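Local coordinates for putative modification methylase (Thermus thermophilus, PDB 2ZIG), which probably transfers a methyl group from S-adenosyl-L-methionine to the exocyclic N4 of cytosine in DNA, as a modification methylase of the N(4) subfamily, at residues V41-T46 with D237-P242. Residues are numbered along the deposited sequence; the frame is centred on the assembly and turned at random.
Sequences VHLVVT and DVVLDP
Thr46 and Asp241 close the C-terminal end of two neighbouring parallel strands, 43-46 and 238-241. With CG anti to its backbone N (chi1 -173°), Asp241 reaches across to Thr46, whose OG1 gives OD1 a 2.7 Å hydrogen bond from 40° out of the carboxylate plane. OD1 also accepts from Phe243 N, and OD2 bonds to Thr249 OG1, so both oxygens are held. An alanine at Asp241 would probably leave the Thr46 hydroxyl and Phe243 N without their acceptor and loosen the hold on Thr249. Packing is close along the face bearing Val41, Val44, Leu240 and Pro242, against Val79, Val83 and Leu86 of helix 66-86: Val44 CG1 lies 3.6 Å from Pro242 CD, and Val41 CG1 meets Leu240 CB at 3.9 Å. Between the strands, Leu240 N bonds to Leu43 O (2.8 Å) and Val45 N to Leu240 O (3.1 Å). The looser side holds the partly exposed His42 and Val238, where Val238 O receives two longer bonds, from His42 N (3.2 Å) and Leu43 N (3.3 Å). Asp237 OD1, salt-bridged to Arg180, sits 3.7 Å above the His42 ring plane toward its rim; OD2 accepts from Phe234 N. Strand 238-241 ends near Ala29 and Thr248, S-adenosyl-L-methionine-binding residues, and by family resemblance runs into motif I (Asp-Pro-Phe-x-Gly-x-Gly), as 43-46 does into the Ser-Pro-Pro-Tyr motif IV, in a Rossmann-like methyltransferase fold.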
# COMPACT_ATOMS: atom_id res chain seq x y z
N VAL B 41 14.92 -13.63 -17.69
CA VAL B 41 14.69 -12.20 -17.45
C VAL B 41 15.19 -11.78 -16.08
O VAL B 41 14.97 -12.47 -15.08
CB VAL B 41 13.19 -11.86 -17.58
CG1 VAL B 41 12.94 -10.42 -17.15
CG2 VAL B 41 12.75 -12.06 -19.02
N HIS B 42 15.85 -10.63 -16.02
CA HIS B 42 16.42 -10.14 -14.77
C HIS B 42 15.54 -9.18 -13.97
O HIS B 42 15.55 -9.21 -12.75
CB HIS B 42 17.76 -9.47 -15.05
CG HIS B 42 18.69 -10.33 -15.84
ND1 HIS B 42 19.26 -11.49 -15.33
CD2 HIS B 42 19.11 -10.25 -17.13
CE1 HIS B 42 19.97 -12.07 -16.27
NE2 HIS B 42 19.90 -11.35 -17.37
N LEU B 43 14.80 -8.34 -14.68
CA LEU B 43 13.94 -7.36 -14.04
C LEU B 43 12.73 -7.04 -14.90
O LEU B 43 12.83 -7.01 -16.11
CB LEU B 43 14.71 -6.06 -13.80
CG LEU B 43 13.91 -4.81 -13.40
CD1 LEU B 43 13.29 -5.02 -12.03
CD2 LEU B 43 14.83 -3.58 -13.39
N VAL B 44 11.60 -6.79 -14.25
CA VAL B 44 10.38 -6.42 -14.94
C VAL B 44 9.84 -5.11 -14.32
O VAL B 44 9.68 -5.00 -13.11
CB VAL B 44 9.28 -7.50 -14.79
CG1 VAL B 44 8.01 -7.05 -15.49
CG2 VAL B 44 9.77 -8.83 -15.36
N VAL B 45 9.59 -4.11 -15.16
CA VAL B 45 9.02 -2.87 -14.66
C VAL B 45 7.79 -2.65 -15.52
O VAL B 45 7.88 -2.64 -16.75
CB VAL B 45 9.98 -1.68 -14.84
CG1 VAL B 45 9.30 -0.38 -14.39
CG2 VAL B 45 11.24 -1.93 -14.05
N THR B 46 6.64 -2.48 -14.88
CA THR B 46 5.44 -2.28 -15.67
C THR B 46 4.28 -1.71 -14.88
O THR B 46 4.31 -1.63 -13.65
CB THR B 46 4.98 -3.62 -16.30
OG1 THR B 46 3.88 -3.39 -17.18
CG2 THR B 46 4.56 -4.60 -15.21
N ASP B 237 21.82 -6.69 -18.45
CA ASP B 237 20.65 -7.49 -18.05
C ASP B 237 19.47 -7.28 -18.99
O ASP B 237 19.44 -6.32 -19.77
CB ASP B 237 20.17 -7.12 -16.64
CG ASP B 237 21.10 -7.60 -15.55
OD1 ASP B 237 22.01 -8.41 -15.83
OD2 ASP B 237 20.90 -7.17 -14.39
N VAL B 238 18.49 -8.17 -18.90
CA VAL B 238 17.28 -8.11 -19.71
C VAL B 238 16.16 -7.50 -18.87
O VAL B 238 15.83 -8.02 -17.79
CB VAL B 238 16.83 -9.52 -20.17
CG1 VAL B 238 15.55 -9.41 -21.00
CG2 VAL B 238 17.94 -10.19 -20.99
N VAL B 239 15.59 -6.40 -19.35
CA VAL B 239 14.51 -5.72 -18.66
C VAL B 239 13.24 -5.93 -19.46
O VAL B 239 13.18 -5.62 -20.65
CB VAL B 239 14.79 -4.20 -18.53
CG1 VAL B 239 13.60 -3.49 -17.88
CG2 VAL B 239 16.05 -3.97 -17.70
N LEU B 240 12.21 -6.45 -18.80
CA LEU B 240 10.95 -6.73 -19.46
C LEU B 240 9.75 -5.94 -18.97
O LEU B 240 9.60 -5.72 -17.77
CB LEU B 240 10.62 -8.21 -19.34
CG LEU B 240 9.17 -8.59 -19.69
CD1 LEU B 240 8.92 -8.34 -21.17
CD2 LEU B 240 8.92 -10.04 -19.35
N ASP B 241 8.91 -5.50 -19.90
CA ASP B 241 7.67 -4.81 -19.58
C ASP B 241 6.59 -5.54 -20.39
O ASP B 241 6.54 -5.40 -21.62
CB ASP B 241 7.72 -3.33 -19.99
CG ASP B 241 6.51 -2.55 -19.52
OD1 ASP B 241 5.44 -3.16 -19.34
OD2 ASP B 241 6.61 -1.31 -19.34
N PRO B 242 5.73 -6.32 -19.73
CA PRO B 242 4.64 -7.10 -20.35
C PRO B 242 3.51 -6.23 -20.93
O PRO B 242 2.71 -6.71 -21.74
CB PRO B 242 4.13 -7.96 -19.20
CG PRO B 242 5.27 -8.01 -18.24
CD PRO B 242 5.82 -6.63 -18.29